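Local coordinates for protein malate synthase (Haloferax volcanii, PDB 3OYZ) that condenses acetyl-CoA with glyoxylate and hydrolyses the malyl-CoA intermediate to malate and CoA, a magnesium-dependent step of the glyoxylate cycle, at residues V124-K132 and A162-E172. Numbering follows the deposited sequence.
Sequences VGGIDDWKK and AELAMGDLRDE
The ammonium group of K131 is held by three partners: E172 OE1 across the contact at 2.8 Å from NZ, D128 OD1 one helical turn back at 3.0 Å, and a water. The E172 bond enters from above the carboxylate plane, 41° out of it, whereas NZ lies almost in line with the C-O bond of D128 OD1. Lysine suits this place because its straight chain past CG carries the charge from the helix flank to both acids; the lysine, lying between two carboxylates, probably eases their mutual repulsion. The water accepts from NZ and donates to E172 OE2, so both carboxylate oxygens are tied to K131, one directly. In E172, chi1 (-70°) brings CG alongside I127 CG1 at 3.8 Å, while the bend at chi2 (-73°) turns the carboxylate toward K131 NZ, letting an acidic residue close the apolar layer with its methylenes.

Beneath this network, I127 lays CD1 over one face of the W130 indole, toward its rim, and also meets L169 CD1 at 3.6 Å. The L169 and W130 side chains cross at about a right angle, L169 CD1 lying 3.6 Å from W130 CZ3. The indole is held in place by its own loop: NE1 donates to G125 O at 2.9 Å, approaching from above the carbonyl plane. That same carbonyl oxygen receives a CA-H...O contact from A162 CA at 3.2 Å; the small methyl groups of A162 and A165 are consistent with so close an approach, A165 CB nestling against G126 and the start of helix 127-143.

In this TIM barrel the contact joins the helices following two neighbouring parallel strands, 118-121 and 152-157: helix 127-143 packs beside helices 160-165 and 169-174, while W130 reaches inward to strands 152-157 and 183-188, and L169 also touches helix 210-223.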
loop_
_atom_site.group_PDB
_atom_site.type_symbol
_atom_site.label_atom_id
_atom_site.label_comp_id
_atom_site.label_asym_id
_atom_site.label_seq_id
_atom_site.Cartn_x
_atom_site.Cartn_y
_atom_site.Cartn_z
ATOM N N VAL A 124 -12.258 10.994 12.884
ATOM C CA VAL A 124 -11.672 10.294 14.027
ATOM C C VAL A 124 -10.116 10.329 13.811
ATOM O O VAL A 124 -9.634 10.579 12.692
ATOM C CB VAL A 124 -12.275 8.892 14.190
ATOM C CG1 VAL A 124 -13.827 8.936 14.561
ATOM C CG2 VAL A 124 -12.007 8.025 12.949
ATOM N N GLY A 125 -9.354 10.154 14.879
ATOM C CA GLY A 125 -7.883 10.175 14.813
ATOM C C GLY A 125 -7.376 8.789 15.174
ATOM O O GLY A 125 -7.877 7.815 14.596
ATOM N N GLY A 126 -6.443 8.697 16.138
ATOM C CA GLY A 126 -5.937 7.382 16.604
ATOM C C GLY A 126 -6.953 6.643 17.442
ATOM O O GLY A 126 -8.040 7.190 17.768
ATOM N N ILE A 127 -6.628 5.405 17.813
ATOM C CA ILE A 127 -7.635 4.588 18.481
ATOM C C ILE A 127 -8.121 5.205 19.802
ATOM O O ILE A 127 -9.282 5.020 20.192
ATOM C CB ILE A 127 -7.065 3.151 18.644
ATOM C CG1 ILE A 127 -8.232 2.211 19.021
ATOM C CG2 ILE A 127 -5.948 3.136 19.759
ATOM C CD1 ILE A 127 -9.058 1.950 17.700
ATOM N N ASP A 128 -7.319 6.041 20.474
ATOM C CA ASP A 128 -7.820 6.583 21.733
ATOM C C ASP A 128 -8.930 7.644 21.458
ATOM O O ASP A 128 -9.840 7.743 22.269
ATOM C CB ASP A 128 -6.687 7.208 22.584
ATOM C CG ASP A 128 -5.912 6.095 23.318
ATOM O OD1 ASP A 128 -6.269 4.879 23.236
ATOM O OD2 ASP A 128 -4.979 6.392 24.046
ATOM N N ASP A 129 -8.889 8.313 20.314
ATOM C CA ASP A 129 -10.021 9.219 19.908
ATOM C C ASP A 129 -11.262 8.368 19.559
ATOM O O ASP A 129 -12.408 8.756 19.864
ATOM C CB ASP A 129 -9.672 9.996 18.635
ATOM C CG ASP A 129 -10.790 11.005 18.212
ATOM O OD1 ASP A 129 -11.193 11.847 19.071
ATOM O OD2 ASP A 129 -11.324 10.838 17.082
ATOM N N TRP A 130 -11.096 7.209 18.916
ATOM C CA TRP A 130 -12.272 6.329 18.719
ATOM C C TRP A 130 -12.876 5.859 20.026
ATOM O O TRP A 130 -14.106 5.706 20.137
ATOM C CB TRP A 130 -11.988 5.039 17.879
ATOM C CG TRP A 130 -11.371 5.253 16.513
ATOM C CD1 TRP A 130 -10.523 6.239 16.091
ATOM C CD2 TRP A 130 -11.437 4.303 15.436
ATOM N NE1 TRP A 130 -10.083 5.988 14.817
ATOM C CE2 TRP A 130 -10.590 4.775 14.404
ATOM C CE3 TRP A 130 -12.090 3.072 15.295
ATOM C CZ2 TRP A 130 -10.428 4.108 13.176
ATOM C CZ3 TRP A 130 -11.906 2.365 14.061
ATOM C CH2 TRP A 130 -11.112 2.913 13.022
ATOM N N LYS A 131 -12.069 5.644 21.062
ATOM C CA LYS A 131 -12.615 5.189 22.338
ATOM C C LYS A 131 -13.412 6.403 22.881
ATOM O O LYS A 131 -14.323 6.212 23.670
ATOM C CB LYS A 131 -11.454 4.907 23.309
ATOM C CG LYS A 131 -10.728 3.605 22.832
ATOM C CD LYS A 131 -9.503 3.279 23.762
ATOM C CE LYS A 131 -8.732 2.056 23.161
ATOM N NZ LYS A 131 -7.387 2.112 23.843
ATOM N N LYS A 132 -13.002 7.634 22.623
ATOM C CA LYS A 132 -13.823 8.787 23.203
ATOM C C LYS A 132 -15.241 8.778 22.571
ATOM O O LYS A 132 -16.210 9.009 23.272
ATOM C CB LYS A 132 -13.193 10.120 22.791
ATOM C CG LYS A 132 -11.849 10.347 23.536
ATOM C CD LYS A 132 -11.128 11.564 22.959
ATOM C CE LYS A 132 -9.771 11.699 23.711
ATOM N NZ LYS A 132 -9.000 12.883 23.167
ATOM N N ALA A 162 -6.130 7.940 11.426
ATOM C CA ALA A 162 -7.194 6.982 11.597
ATOM C C ALA A 162 -6.814 5.799 10.717
ATOM O O ALA A 162 -7.282 4.698 10.994
ATOM C CB ALA A 162 -8.512 7.576 11.015
ATOM N N GLU A 163 -6.192 6.052 9.575
ATOM C CA GLU A 163 -5.772 4.942 8.699
ATOM C C GLU A 163 -4.851 3.993 9.444
ATOM O O GLU A 163 -5.024 2.761 9.399
ATOM C CB GLU A 163 -5.032 5.441 7.441
ATOM C CG GLU A 163 -4.525 4.328 6.502
ATOM C CD GLU A 163 -3.772 4.953 5.328
ATOM O OE1 GLU A 163 -3.718 6.195 5.314
ATOM O OE2 GLU A 163 -3.197 4.299 4.425
ATOM N N LEU A 164 -3.862 4.557 10.135
ATOM C CA LEU A 164 -2.985 3.706 11.001
ATOM C C LEU A 164 -3.737 3.036 12.161
ATOM O O LEU A 164 -3.433 1.870 12.511
ATOM C CB LEU A 164 -1.849 4.570 11.592
ATOM C CG LEU A 164 -0.829 5.030 10.531
ATOM C CD1 LEU A 164 0.138 6.099 11.040
ATOM C CD2 LEU A 164 -0.070 3.843 9.937
ATOM N N ALA A 165 -4.756 3.733 12.702
ATOM C CA ALA A 165 -5.477 3.154 13.852
ATOM C C ALA A 165 -6.208 1.871 13.448
ATOM O O ALA A 165 -6.517 1.021 14.296
ATOM C CB ALA A 165 -6.526 4.121 14.485
ATOM N N MET A 166 -6.403 1.608 12.166
ATOM C CA MET A 166 -7.162 0.373 11.806
ATOM C C MET A 166 -6.259 -0.855 12.011
ATOM O O MET A 166 -6.788 -1.968 12.168
ATOM C CB MET A 166 -7.679 0.391 10.356
ATOM C CG MET A 166 -8.754 1.397 10.087
ATOM S SD MET A 166 -9.309 1.296 8.366
ATOM C CE MET A 166 -8.045 2.172 7.463
ATOM N N GLY A 167 -4.939 -0.658 12.126
ATOM C CA GLY A 167 -3.962 -1.771 12.256
ATOM C C GLY A 167 -4.146 -2.644 13.503
ATOM O O GLY A 167 -3.835 -3.849 13.481
ATOM N N ASP A 168 -4.625 -2.101 14.627
ATOM C CA ASP A 168 -4.665 -2.910 15.830
ATOM C C ASP A 168 -6.107 -3.021 16.417
ATOM O O ASP A 168 -6.300 -3.221 17.628
ATOM C CB ASP A 168 -3.651 -2.375 16.853
ATOM C CG ASP A 168 -3.327 -3.379 17.961
ATOM O OD1 ASP A 168 -3.356 -4.610 17.692
ATOM O OD2 ASP A 168 -3.126 -2.935 19.115
ATOM N N LEU A 169 -7.113 -2.890 15.555
ATOM C CA LEU A 169 -8.463 -2.698 16.000
ATOM C C LEU A 169 -8.937 -3.951 16.662
ATOM O O LEU A 169 -9.623 -3.879 17.683
ATOM C CB LEU A 169 -9.330 -2.416 14.759
ATOM C CG LEU A 169 -10.671 -1.736 14.694
ATOM C CD1 LEU A 169 -10.636 -0.612 15.698
ATOM C CD2 LEU A 169 -10.878 -1.240 13.260
ATOM N N ARG A 170 -8.606 -5.116 16.095
ATOM C CA ARG A 170 -9.079 -6.359 16.716
ATOM C C ARG A 170 -8.764 -6.478 18.204
ATOM O O ARG A 170 -9.621 -6.826 19.022
ATOM C CB ARG A 170 -8.539 -7.599 15.933
ATOM C CG ARG A 170 -8.937 -8.958 16.507
ATOM C CD ARG A 170 -7.964 -10.085 15.960
ATOM N NE ARG A 170 -6.633 -9.865 16.588
ATOM C CZ ARG A 170 -5.470 -9.857 15.924
ATOM N NH1 ARG A 170 -5.478 -10.155 14.637
ATOM N NH2 ARG A 170 -4.328 -9.470 16.493
ATOM N N ASP A 171 -7.519 -6.317 18.620
ATOM C CA ASP A 171 -7.275 -6.401 20.030
ATOM C C ASP A 171 -7.743 -5.167 20.863
ATOM O O ASP A 171 -8.017 -5.324 22.022
ATOM C CB ASP A 171 -5.768 -6.523 20.164
ATOM C CG ASP A 171 -5.263 -7.946 19.684
ATOM O OD1 ASP A 171 -6.048 -8.898 19.478
ATOM O OD2 ASP A 171 -4.043 -8.078 19.502
ATOM N N GLU A 172 -7.735 -3.952 20.319
ATOM C CA GLU A 172 -8.300 -2.809 21.058
ATOM C C GLU A 172 -9.800 -3.028 21.285
ATOM O O GLU A 172 -10.239 -2.842 22.437
ATOM C CB GLU A 172 -8.172 -1.515 20.240
ATOM C CG GLU A 172 -6.664 -1.089 20.161
ATOM C CD GLU A 172 -6.092 -0.523 21.453
ATOM O OE1 GLU A 172 -6.704 -0.233 22.513
ATOM O OE2 GLU A 172 -4.873 -0.344 21.426
HETATM O O HOH W 1 -4.623 1.819 23.392
#